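Local coordinates for DUF3256 domain-containing protein (Porphyromonas gingivalis W83, PDB 2P3P), which is of unknown function but probably binds a metal ion such as magnesium and belongs to the DUF3256 family, at residues A[25-31]-A[51-55]; A[169-173]-A[187-191]; A[106-110]-A[119-123]; A[15-20]-A[111-115]. One frame throughout, in Å; residues are numbered along the deposited sequence.

In the fold
The chain carries a seven-stranded antiparallel sheet, along which contacts 1, 3 and 4 are spread; contact 2 lies at the end of strand 165-170 of a four-stranded sheet. Contact 1, at edge strand 47-52, is nested in the loop closed by contact 4. The two touch where Met29 CE meets Met19 O at 3.3 Å, their centres 17 Å apart. Segment 111-115 of contact 4 directly continues segment 106-110 of contact 3, with centres 16 Å apart. Contact 2 lies at the far side, its centre 36 Å from that of contact 1 and 22 Å from that of contact 3. Its Val172 side chain is about 6 Å from that of Ser149, a magnesium-binding residue, although this chain holds no Mg(2+).

Contact 1: residues A[25-31]-A[51-55]; sequences PIVTMEE and LESSL
Glu31 lays its side chain over the end of strand 47-52, CB 3.7 Å from Leu51 CD2. With chi1 m and chi2 t, its carboxylate straddles the turn that follows: OE1 accepts from Ser53 OG at 2.9 Å, and OE2 from Ser54 N at 2.8 Å, almost linearly. The same OE1 takes Thr28 N at 2.9 Å while Thr28 OG1 (chi1 p) accepts from Glu31 N at 3.0 Å, a capping box at the N-terminus of helix 29-39 with Thr28 as N-cap. Val27 and Thr28 are extended (phi/psi -133/164 and -74/167), and Val27 faces Ser53 with 5.6 Å between CA atoms. Ser53, chi1 t, fits an ST turn. Leu55 then folds back, CD1 3.5 Å from both Pro25 O and Val27 C. Val27 CG1 meets Leu51 CD2 at 3.6 Å. The contact thus ties the start of helix 29-39 to edge strand 47-52; Leu51 pairs through its backbone with Val59, and Val27 also packs on Val59 and Phe61 of strand 58-64.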
loop_
_atom_site.group_PDB
_atom_site.type_symbol
_atom_site.label_atom_id
_atom_site.label_comp_id
_atom_site.label_asym_id
_atom_site.label_seq_id
_atom_site.Cartn_x
_atom_site.Cartn_y
_atom_site.Cartn_z
ATOM N N PRO A 25 -10.864 8.279 9.263
ATOM C CA PRO A 25 -10.948 9.481 10.086
ATOM C C PRO A 25 -9.625 10.176 10.372
ATOM O O PRO A 25 -9.274 10.443 11.541
ATOM C CB PRO A 25 -11.589 8.956 11.360
ATOM C CG PRO A 25 -11.055 7.601 11.507
ATOM C CD PRO A 25 -10.939 7.064 10.097
ATOM N N ILE A 26 -8.885 10.409 9.281
ATOM C CA ILE A 26 -7.628 11.133 9.276
ATOM C C ILE A 26 -7.857 12.629 9.370
ATOM O O ILE A 26 -7.087 13.356 10.022
ATOM C CB ILE A 26 -6.828 10.777 7.974
ATOM C CG1 ILE A 26 -6.552 9.279 7.957
ATOM C CG2 ILE A 26 -5.539 11.604 7.850
ATOM C CD1 ILE A 26 -6.105 8.759 9.235
ATOM N N VAL A 27 -8.898 13.069 8.675
ATOM C CA VAL A 27 -9.413 14.432 8.747
ATOM C C VAL A 27 -10.913 14.308 8.898
ATOM O O VAL A 27 -11.494 13.241 8.609
ATOM C CB VAL A 27 -9.091 15.302 7.469
ATOM C CG1 VAL A 27 -7.582 15.600 7.316
ATOM C CG2 VAL A 27 -9.667 14.684 6.172
ATOM N N THR A 28 -11.572 15.378 9.307
ATOM C CA THR A 28 -13.044 15.340 9.413
ATOM C C THR A 28 -13.658 15.396 8.032
ATOM O O THR A 28 -12.984 15.752 7.062
ATOM C CB THR A 28 -13.604 16.516 10.253
ATOM O OG1 THR A 28 -13.219 17.740 9.633
ATOM C CG2 THR A 28 -13.086 16.483 11.688
HETATM N N MSE A 29 -14.961 15.112 7.942
HETATM C CA MSE A 29 -15.662 15.160 6.649
HETATM C C MSE A 29 -15.585 16.586 6.083
HETATM O O MSE A 29 -15.310 16.806 4.898
HETATM C CB MSE A 29 -17.123 14.729 6.827
HETATM C CG MSE A 29 -17.982 14.878 5.590
HETATM SE SE MSE A 29 -17.354 13.655 4.190
HETATM C CE MSE A 29 -18.511 12.151 4.521
ATOM N N GLU A 30 -15.807 17.541 6.964
ATOM C CA GLU A 30 -15.771 18.949 6.614
ATOM C C GLU A 30 -14.379 19.434 6.184
ATOM O O GLU A 30 -14.275 20.146 5.209
ATOM C CB GLU A 30 -16.342 19.788 7.771
ATOM C CG GLU A 30 -17.761 19.374 8.156
ATOM C CD GLU A 30 -17.830 18.522 9.429
ATOM O OE1 GLU A 30 -17.016 17.560 9.583
ATOM O OE2 GLU A 30 -18.713 18.837 10.262
ATOM N N GLU A 31 -13.322 19.052 6.898
ATOM C CA GLU A 31 -11.966 19.315 6.438
ATOM C C GLU A 31 -11.707 18.724 5.032
ATOM O O GLU A 31 -11.126 19.368 4.161
ATOM C CB GLU A 31 -10.937 18.760 7.446
ATOM C CG GLU A 31 -10.861 19.584 8.740
ATOM C CD GLU A 31 -10.022 18.924 9.791
ATOM O OE1 GLU A 31 -9.876 17.688 9.757
ATOM O OE2 GLU A 31 -9.472 19.642 10.627
ATOM N N LEU A 51 -2.660 20.021 5.956
ATOM C CA LEU A 51 -3.640 20.474 6.934
ATOM C C LEU A 51 -3.217 19.987 8.302
ATOM O O LEU A 51 -2.636 18.904 8.438
ATOM C CB LEU A 51 -5.028 19.903 6.580
ATOM C CG LEU A 51 -6.299 20.189 7.381
ATOM C CD1 LEU A 51 -6.851 21.630 7.179
ATOM C CD2 LEU A 51 -7.312 19.174 6.934
ATOM N N GLU A 52 -3.458 20.811 9.319
ATOM C CA GLU A 52 -3.339 20.376 10.706
ATOM C C GLU A 52 -4.760 20.043 11.108
ATOM O O GLU A 52 -5.594 20.934 11.261
ATOM C CB GLU A 52 -2.745 21.467 11.601
ATOM C CG GLU A 52 -1.286 21.817 11.278
ATOM C CD GLU A 52 -0.749 22.961 12.127
ATOM O OE1 GLU A 52 -0.370 24.000 11.546
ATOM O OE2 GLU A 52 -0.701 22.830 13.372
ATOM N N SER A 53 -5.053 18.760 11.233
ATOM C CA SER A 53 -6.429 18.339 11.464
ATOM C C SER A 53 -6.903 18.648 12.891
ATOM O O SER A 53 -6.170 18.475 13.870
ATOM C CB SER A 53 -6.645 16.874 11.114
ATOM O OG SER A 53 -7.966 16.464 11.489
ATOM N N SER A 54 -8.148 19.106 12.991
ATOM C CA SER A 54 -8.796 19.298 14.284
ATOM C C SER A 54 -8.793 18.003 15.073
ATOM O O SER A 54 -9.003 18.015 16.280
ATOM C CB SER A 54 -10.238 19.756 14.101
ATOM O OG SER A 54 -11.011 18.765 13.436
ATOM N N LEU A 55 -8.585 16.884 14.382
ATOM C CA LEU A 55 -8.597 15.574 15.026
ATOM C C LEU A 55 -7.261 15.280 15.726
ATOM O O LEU A 55 -7.156 14.366 16.541
ATOM C CB LEU A 55 -8.927 14.481 13.990
ATOM C CG LEU A 55 -10.381 14.539 13.491
ATOM C CD1 LEU A 55 -10.641 13.618 12.333
ATOM C CD2 LEU A 55 -11.357 14.188 14.637
HETATM O O HOH W 1 -13.342 19.779 11.247
#

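Contact 2: residues A[169-173]-A[187-191]; sequences RQTVT and FLSPE
Arg169 (phi/psi -122/134) and Gln170 are the last two residues of strand 165-170. Gln170 CA lies 6.7 Å from Pro190 CA, the closest backbone approach. Gln170 folds its side chain (chi1 p, chi2 p) toward the partner loop: NE2 donates to Ser189 O at 3.2 Å and to Thr173 OG1 at 2.9 Å, while OE1 accepts from Thr173 N at 3.1 Å. One amide thus holds its own turn and bridges to the loop. Water 3 lies 2.6 Å from Gln170 O and 2.9 Å from Pro190 O. Val172 (chi1 t) brings CG1 to 4.3 Å from Leu188 CD2; its side chain is about 6 Å from that of Ser149, a Mg(2+)-binding residue with no ion bound to this chain. Thr173 (chi1 m) places OG1 3.4 Å from Leu188 CD2, and water 4 joins Thr173 OG1 (2.7 Å) to Leu188 O (2.8 Å). Within 187-191, Ser189 OG accepts from Glu191 N at 3.0 Å, an ST turn. The loop leads from helix 181-184 into strand 193-197, the sheet neighbour of strand 165-170.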
loop_
_atom_site.group_PDB
_atom_site.type_symbol
_atom_site.label_atom_id
_atom_site.label_comp_id
_atom_site.label_asym_id
_atom_site.label_seq_id
_atom_site.Cartn_x
_atom_site.Cartn_y
_atom_site.Cartn_z
ATOM N N ARG A 169 8.121 -5.412 -1.536
ATOM C CA ARG A 169 9.483 -5.638 -1.104
ATOM C C ARG A 169 9.413 -6.149 0.331
ATOM O O ARG A 169 8.614 -5.636 1.132
ATOM C CB ARG A 169 10.332 -4.362 -1.180
ATOM C CG ARG A 169 9.881 -3.234 -0.296
ATOM C CD ARG A 169 10.671 -1.930 -0.475
ATOM N NE ARG A 169 10.603 -1.411 -1.848
ATOM C CZ ARG A 169 11.582 -0.714 -2.436
ATOM N NH1 ARG A 169 12.693 -0.415 -1.786
ATOM N NH2 ARG A 169 11.441 -0.291 -3.673
ATOM N N GLN A 170 10.174 -7.201 0.624
ATOM C CA GLN A 170 10.363 -7.603 2.004
ATOM C C GLN A 170 11.204 -6.560 2.720
ATOM O O GLN A 170 12.170 -6.013 2.181
ATOM C CB GLN A 170 10.888 -9.057 2.166
ATOM C CG GLN A 170 12.269 -9.389 1.536
ATOM C CD GLN A 170 13.433 -8.926 2.390
ATOM O OE1 GLN A 170 13.264 -8.660 3.574
ATOM N NE2 GLN A 170 14.583 -8.734 1.772
ATOM N N THR A 171 10.808 -6.253 3.942
ATOM C CA THR A 171 11.560 -5.308 4.749
ATOM C C THR A 171 12.123 -6.004 5.985
ATOM O O THR A 171 12.450 -5.329 6.961
ATOM C CB THR A 171 10.731 -4.071 5.124
ATOM O OG1 THR A 171 9.522 -4.477 5.758
ATOM C CG2 THR A 171 10.340 -3.222 3.897
ATOM N N VAL A 172 12.258 -7.335 5.931
ATOM C CA VAL A 172 12.922 -8.114 6.981
ATOM C C VAL A 172 14.447 -7.821 7.045
ATOM O O VAL A 172 15.041 -7.704 8.125
ATOM C CB VAL A 172 12.670 -9.667 6.771
ATOM C CG1 VAL A 172 13.462 -10.492 7.766
ATOM C CG2 VAL A 172 11.186 -10.008 6.853
ATOM N N THR A 173 15.097 -7.776 5.893
ATOM C CA THR A 173 16.530 -7.609 5.878
ATOM C C THR A 173 16.993 -6.417 6.707
ATOM O O THR A 173 17.933 -6.539 7.484
ATOM C CB THR A 173 17.108 -7.502 4.470
ATOM O OG1 THR A 173 16.783 -8.677 3.725
ATOM C CG2 THR A 173 18.654 -7.322 4.549
ATOM N N PHE A 187 20.745 -16.004 0.763
ATOM C CA PHE A 187 19.450 -16.534 0.385
ATOM C C PHE A 187 18.266 -15.536 0.343
ATOM O O PHE A 187 17.322 -15.779 -0.376
ATOM C CB PHE A 187 19.120 -17.752 1.236
ATOM C CG PHE A 187 18.639 -17.432 2.620
ATOM C CD1 PHE A 187 17.278 -17.219 2.865
ATOM C CD2 PHE A 187 19.542 -17.335 3.674
ATOM C CE1 PHE A 187 16.845 -16.945 4.129
ATOM C CE2 PHE A 187 19.108 -17.049 4.942
ATOM C CZ PHE A 187 17.779 -16.825 5.173
ATOM N N LEU A 188 18.332 -14.433 1.079
ATOM C CA LEU A 188 17.235 -13.482 1.146
ATOM C C LEU A 188 17.483 -12.252 0.270
ATOM O O LEU A 188 18.417 -11.463 0.544
ATOM C CB LEU A 188 17.081 -12.987 2.558
ATOM C CG LEU A 188 15.844 -12.156 2.786
ATOM C CD1 LEU A 188 14.544 -12.881 2.208
ATOM C CD2 LEU A 188 15.716 -11.887 4.325
ATOM N N SER A 189 16.668 -12.088 -0.758
ATOM C CA SER A 189 16.928 -11.090 -1.785
ATOM C C SER A 189 16.120 -9.845 -1.494
ATOM O O SER A 189 14.955 -9.929 -1.157
ATOM C CB SER A 189 16.527 -11.579 -3.193
ATOM O OG SER A 189 16.529 -10.512 -4.145
ATOM N N PRO A 190 16.711 -8.679 -1.725
ATOM C CA PRO A 190 16.016 -7.406 -1.576
ATOM C C PRO A 190 15.199 -7.038 -2.801
ATOM O O PRO A 190 14.484 -6.022 -2.773
ATOM C CB PRO A 190 17.163 -6.412 -1.386
ATOM C CG PRO A 190 18.283 -6.985 -2.186
ATOM C CD PRO A 190 18.064 -8.490 -2.264
ATOM N N GLU A 191 15.286 -7.813 -3.879
ATOM C CA GLU A 191 14.545 -7.452 -5.091
ATOM C C GLU A 191 13.010 -7.506 -4.890
ATOM O O GLU A 191 12.465 -8.496 -4.419
ATOM C CB GLU A 191 14.899 -8.379 -6.242
ATOM C CG GLU A 191 14.612 -7.804 -7.604
ATOM C CD GLU A 191 15.486 -6.598 -7.940
ATOM O OE1 GLU A 191 16.603 -6.483 -7.366
ATOM O OE2 GLU A 191 15.058 -5.768 -8.774
HETATM O O HOH W 2 12.149 -7.566 -1.577
HETATM O O HOH W 3 13.672 -5.915 0.003
HETATM O O HOH W 4 18.940 -10.076 2.931
#

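Contact 3: residues A[106-110]-A[119-123]; sequences RIDFY and TDRFW
An aromatic packing contact joins strand 104-111, in the seven-stranded antiparallel sheet, to the turn following the short edge strand 116-117. The strand is extended (Phe109 phi/psi -122/141), whereas residues 119-121 have helical backbone angles and Thr119 O accepts from both Phe122 N (2.9 Å) and Trp123 N (3.0 Å). Phe109 and Thr119 set the register, CA to CA 6.0 Å. The Phe109 ring (chi1 m) makes an offset stack with Phe122 (chi1 m), centroids 4.6 Å apart and planes at 28°, and Phe122 CB sits over a Phe109 face. Trp123 also packs on Leu166 and Ile168 of strand 165-170, reaching the four-stranded sheet; Trp123 NE1 is hydrogen-bonded to Gln125 OE1. Thr119 OG1 lies 3.0 Å from Ile107 O, within hydrogen-bonding distance, though its proton has another acceptor in reach; water 5 accepts from Phe109 N at 2.9 Å and lies 2.8 Å from Thr119 OG1. Ile107 CD1 (chi1 m, chi2 t) stands over a face of the Trp123 indole in a CH-pi contact, 3.6 Å from the five-membered ring centroid.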
loop_
_atom_site.group_PDB
_atom_site.type_symbol
_atom_site.label_atom_id
_atom_site.label_comp_id
_atom_site.label_asym_id
_atom_site.label_seq_id
_atom_site.Cartn_x
_atom_site.Cartn_y
_atom_site.Cartn_z
ATOM N N ARG A 106 -0.775 -2.839 4.450
ATOM C CA ARG A 106 -2.036 -3.577 4.365
ATOM C C ARG A 106 -2.682 -3.133 3.062
ATOM O O ARG A 106 -2.618 -1.956 2.723
ATOM C CB ARG A 106 -2.956 -3.224 5.529
ATOM C CG ARG A 106 -2.396 -3.576 6.894
ATOM C CD ARG A 106 -3.368 -3.253 8.086
ATOM N NE ARG A 106 -3.862 -1.893 7.962
ATOM C CZ ARG A 106 -4.969 -1.585 7.292
ATOM N NH1 ARG A 106 -5.676 -2.567 6.740
ATOM N NH2 ARG A 106 -5.325 -0.310 7.115
ATOM N N ILE A 107 -3.226 -4.062 2.314
ATOM C CA ILE A 107 -4.023 -3.745 1.127
ATOM C C ILE A 107 -5.496 -4.061 1.476
ATOM O O ILE A 107 -5.840 -5.202 1.876
ATOM C CB ILE A 107 -3.602 -4.557 -0.109
ATOM C CG1 ILE A 107 -2.107 -4.484 -0.368
ATOM C CG2 ILE A 107 -4.342 -4.040 -1.358
ATOM C CD1 ILE A 107 -1.679 -5.347 -1.527
ATOM N N ASP A 108 -6.343 -3.028 1.363
ATOM C CA ASP A 108 -7.775 -3.135 1.553
ATOM C C ASP A 108 -8.465 -2.916 0.192
ATOM O O ASP A 108 -7.973 -2.194 -0.670
ATOM C CB ASP A 108 -8.250 -2.093 2.598
ATOM C CG ASP A 108 -7.701 -2.351 3.971
ATOM O OD1 ASP A 108 -7.756 -3.528 4.397
ATOM O OD2 ASP A 108 -7.216 -1.398 4.623
ATOM N N PHE A 109 -9.592 -3.592 0.002
ATOM C CA PHE A 109 -10.478 -3.374 -1.152
ATOM C C PHE A 109 -11.860 -2.995 -0.717
ATOM O O PHE A 109 -12.358 -3.506 0.299
ATOM C CB PHE A 109 -10.537 -4.590 -2.045
ATOM C CG PHE A 109 -9.260 -4.851 -2.768
ATOM C CD1 PHE A 109 -9.083 -4.446 -4.081
ATOM C CD2 PHE A 109 -8.225 -5.522 -2.115
ATOM C CE1 PHE A 109 -7.897 -4.723 -4.724
ATOM C CE2 PHE A 109 -7.034 -5.808 -2.760
ATOM C CZ PHE A 109 -6.871 -5.416 -4.035
ATOM N N TYR A 110 -12.469 -2.060 -1.463
ATOM C CA TYR A 110 -13.851 -1.628 -1.231
ATOM C C TYR A 110 -14.616 -1.577 -2.529
ATOM O O TYR A 110 -14.028 -1.392 -3.620
ATOM C CB TYR A 110 -13.934 -0.230 -0.631
ATOM C CG TYR A 110 -13.256 -0.022 0.666
ATOM C CD1 TYR A 110 -13.963 -0.004 1.856
ATOM C CD2 TYR A 110 -11.910 0.217 0.698
ATOM C CE1 TYR A 110 -13.295 0.221 3.072
ATOM C CE2 TYR A 110 -11.263 0.458 1.842
ATOM C CZ TYR A 110 -11.931 0.477 3.025
ATOM O OH TYR A 110 -11.131 0.724 4.128
ATOM N N THR A 119 -10.187 -9.076 1.023
ATOM C CA THR A 119 -8.935 -8.961 0.286
ATOM C C THR A 119 -8.472 -10.252 -0.440
ATOM O O THR A 119 -7.968 -10.138 -1.536
ATOM C CB THR A 119 -7.818 -8.378 1.220
ATOM O OG1 THR A 119 -8.212 -7.076 1.697
ATOM C CG2 THR A 119 -6.468 -8.227 0.497
ATOM N N ASP A 120 -8.710 -11.456 0.118
ATOM C CA ASP A 120 -8.130 -12.728 -0.437
ATOM C C ASP A 120 -8.536 -12.929 -1.884
ATOM O O ASP A 120 -7.903 -13.662 -2.649
ATOM C CB ASP A 120 -8.632 -14.032 0.247
ATOM C CG ASP A 120 -8.958 -13.898 1.723
ATOM O OD1 ASP A 120 -9.241 -12.780 2.229
ATOM O OD2 ASP A 120 -8.972 -14.972 2.377
ATOM N N ARG A 121 -9.679 -12.367 -2.223
ATOM C CA ARG A 121 -10.224 -12.565 -3.539
ATOM C C ARG A 121 -9.338 -11.915 -4.618
ATOM O O ARG A 121 -9.231 -12.413 -5.749
ATOM C CB ARG A 121 -11.608 -11.937 -3.578
ATOM C CG ARG A 121 -12.427 -12.449 -4.692
ATOM C CD ARG A 121 -13.437 -11.417 -5.143
ATOM N NE ARG A 121 -13.799 -11.731 -6.515
ATOM C CZ ARG A 121 -14.998 -11.582 -7.047
ATOM N NH1 ARG A 121 -16.011 -11.126 -6.327
ATOM N NH2 ARG A 121 -15.172 -11.917 -8.308
ATOM N N PHE A 122 -8.735 -10.786 -4.256
ATOM C CA PHE A 122 -7.972 -9.960 -5.172
ATOM C C PHE A 122 -6.465 -10.031 -4.997
ATOM O O PHE A 122 -5.691 -9.620 -5.881
ATOM C CB PHE A 122 -8.392 -8.497 -4.940
ATOM C CG PHE A 122 -9.852 -8.286 -4.997
ATOM C CD1 PHE A 122 -10.504 -8.326 -6.194
ATOM C CD2 PHE A 122 -10.586 -8.067 -3.846
ATOM C CE1 PHE A 122 -11.892 -8.102 -6.276
ATOM C CE2 PHE A 122 -11.946 -7.845 -3.914
ATOM C CZ PHE A 122 -12.596 -7.867 -5.131
ATOM N N TRP A 123 -6.031 -10.477 -3.838
ATOM C CA TRP A 123 -4.629 -10.408 -3.484
ATOM C C TRP A 123 -4.258 -11.520 -2.506
ATOM O O TRP A 123 -4.942 -11.732 -1.501
ATOM C CB TRP A 123 -4.337 -9.052 -2.843
ATOM C CG TRP A 123 -3.026 -8.984 -2.093
ATOM C CD1 TRP A 123 -2.849 -9.005 -0.746
ATOM C CD2 TRP A 123 -1.732 -8.884 -2.671
ATOM N NE1 TRP A 123 -1.492 -8.950 -0.438
ATOM C CE2 TRP A 123 -0.788 -8.874 -1.604
ATOM C CE3 TRP A 123 -1.264 -8.826 -3.989
ATOM C CZ2 TRP A 123 0.583 -8.776 -1.819
ATOM C CZ3 TRP A 123 0.085 -8.696 -4.198
ATOM C CH2 TRP A 123 0.997 -8.684 -3.118
HETATM O O HOH W 5 -10.362 -5.406 2.169
#

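Contact 4: residues A[15-20]-A[111-115]; sequences CFLAMP and TTEWK
Trp114 has the largest area buried here, its indole (chi1 m, chi2 104°) wedged against helix residue Cys15 and against Met19 and Pro20. The ring nitrogen does the polar work: Trp114 NE1 donates to Cys15 O at 2.8 Å. Cys15, second in buried area and with chi1 m, faces Thr112 with 6.2 Å between CA atoms; Cys15 SG lies 3.8 Å from Thr112 CB, and Cys15 CB 4.2 Å from Trp114 CZ2. The indole is presented by a type I beta turn, Thr111 to Trp114, that links strand 104-111 to strand 116-117 in the antiparallel sheet; Trp114 N donates to Thr111 O at 3.0 Å, and Trp114 itself takes positive phi (70/26). Met19, a selenomethionine with chi1 and chi2 both t, runs across one face of the indole, CG 3.6 Å from the six-membered ring centroid and 13° off the normal, a CH-pi contact. Its SE follows at 4.1 Å from the same centroid, an oblique Met-aromatic contact. Pro20 CD adds a further apolar touch, 3.8 Å from Trp114 CG. Cys15 and Trp114 both also pack on Ile92 of strand 90-98.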
loop_
_atom_site.group_PDB
_atom_site.type_symbol
_atom_site.label_atom_id
_atom_site.label_comp_id
_atom_site.label_asym_id
_atom_site.label_seq_id
_atom_site.Cartn_x
_atom_site.Cartn_y
_atom_site.Cartn_z
ATOM N N CYS A 15 -15.582 9.203 -5.247
ATOM C CA CYS A 15 -15.503 8.262 -4.108
ATOM C C CYS A 15 -14.852 8.895 -2.893
ATOM O O CYS A 15 -15.327 8.716 -1.760
ATOM C CB CYS A 15 -14.759 6.993 -4.537
ATOM S SG CYS A 15 -15.602 6.044 -5.777
ATOM N N PHE A 16 -13.775 9.638 -3.131
ATOM C CA PHE A 16 -13.074 10.351 -2.068
ATOM C C PHE A 16 -13.964 11.359 -1.360
ATOM O O PHE A 16 -13.959 11.487 -0.112
ATOM C CB PHE A 16 -11.867 11.090 -2.635
ATOM C CG PHE A 16 -10.988 11.680 -1.596
ATOM C CD1 PHE A 16 -10.358 10.879 -0.682
ATOM C CD2 PHE A 16 -10.720 13.053 -1.580
ATOM C CE1 PHE A 16 -9.497 11.409 0.266
ATOM C CE2 PHE A 16 -9.848 13.581 -0.642
ATOM C CZ PHE A 16 -9.255 12.762 0.291
ATOM N N LEU A 17 -14.739 12.110 -2.133
ATOM C CA LEU A 17 -15.600 13.119 -1.557
ATOM C C LEU A 17 -16.706 12.449 -0.693
ATOM O O LEU A 17 -17.078 12.976 0.356
ATOM C CB LEU A 17 -16.246 13.942 -2.659
ATOM C CG LEU A 17 -15.382 14.956 -3.401
ATOM C CD1 LEU A 17 -16.130 15.475 -4.616
ATOM C CD2 LEU A 17 -15.018 16.128 -2.482
ATOM N N ALA A 18 -17.227 11.320 -1.160
ATOM C CA ALA A 18 -18.306 10.588 -0.446
ATOM C C ALA A 18 -17.847 9.495 0.530
ATOM O O ALA A 18 -18.666 8.756 1.094
ATOM C CB ALA A 18 -19.278 10.002 -1.463
HETATM N N MSE A 19 -16.546 9.373 0.753
HETATM C CA MSE A 19 -16.020 8.381 1.702
HETATM C C MSE A 19 -16.503 8.758 3.116
HETATM O O MSE A 19 -16.376 9.904 3.515
HETATM C CB MSE A 19 -14.493 8.395 1.634
HETATM C CG MSE A 19 -13.774 7.389 2.523
HETATM SE SE MSE A 19 -11.849 7.608 2.312
HETATM C CE MSE A 19 -11.753 9.405 3.037
ATOM N N PRO A 20 -17.116 7.815 3.855
ATOM C CA PRO A 20 -17.533 8.136 5.214
ATOM C C PRO A 20 -16.292 8.470 6.065
ATOM O O PRO A 20 -15.229 7.812 5.959
ATOM C CB PRO A 20 -18.173 6.830 5.723
ATOM C CG PRO A 20 -18.590 6.051 4.474
ATOM C CD PRO A 20 -17.490 6.439 3.448
ATOM N N THR A 111 -15.929 -1.663 -2.433
ATOM C CA THR A 111 -16.753 -1.219 -3.566
ATOM C C THR A 111 -16.632 0.304 -3.712
ATOM O O THR A 111 -16.135 0.988 -2.815
ATOM C CB THR A 111 -18.234 -1.574 -3.387
ATOM O OG1 THR A 111 -18.785 -0.759 -2.341
ATOM C CG2 THR A 111 -18.411 -3.071 -3.026
ATOM N N THR A 112 -17.093 0.851 -4.833
ATOM C CA THR A 112 -17.075 2.322 -5.007
ATOM C C THR A 112 -18.020 3.058 -4.036
ATOM O O THR A 112 -17.972 4.287 -3.922
ATOM C CB THR A 112 -17.325 2.723 -6.459
ATOM O OG1 THR A 112 -18.439 1.992 -6.983
ATOM C CG2 THR A 112 -16.118 2.417 -7.346
ATOM N N GLU A 113 -18.889 2.307 -3.370
ATOM C CA GLU A 113 -19.780 2.828 -2.327
ATOM C C GLU A 113 -19.285 2.555 -0.909
ATOM O O GLU A 113 -20.090 2.637 0.056
ATOM C CB GLU A 113 -21.175 2.209 -2.445
ATOM C CG GLU A 113 -21.932 2.522 -3.751
ATOM C CD GLU A 113 -21.290 1.815 -4.967
ATOM O OE1 GLU A 113 -21.134 0.579 -4.974
ATOM O OE2 GLU A 113 -20.886 2.521 -5.911
ATOM N N TRP A 114 -18.001 2.204 -0.805
ATOM C CA TRP A 114 -17.244 2.005 0.455
ATOM C C TRP A 114 -17.652 0.772 1.272
ATOM O O TRP A 114 -17.484 0.723 2.493
ATOM C CB TRP A 114 -17.236 3.311 1.241
ATOM C CG TRP A 114 -16.453 4.348 0.486
ATOM C CD1 TRP A 114 -16.938 5.391 -0.238
ATOM C CD2 TRP A 114 -15.046 4.376 0.343
ATOM N NE1 TRP A 114 -15.885 6.099 -0.794
ATOM C CE2 TRP A 114 -14.717 5.489 -0.422
ATOM C CE3 TRP A 114 -14.010 3.583 0.865
ATOM C CZ2 TRP A 114 -13.388 5.821 -0.733
ATOM C CZ3 TRP A 114 -12.686 3.918 0.540
ATOM C CH2 TRP A 114 -12.409 5.011 -0.254
ATOM N N LYS A 115 -18.186 -0.236 0.580
ATOM C CA LYS A 115 -18.515 -1.511 1.213
ATOM C C LYS A 115 -17.225 -2.295 1.208
ATOM O O LYS A 115 -16.637 -2.444 0.154
ATOM C CB LYS A 115 -19.608 -2.246 0.414
ATOM C CG LYS A 115 -20.096 -3.567 0.995
ATOM C CD LYS A 115 -21.083 -4.249 0.005
ATOM C CE LYS A 115 -21.807 -5.416 0.609
ATOM N NZ LYS A 115 -20.930 -6.587 0.690
#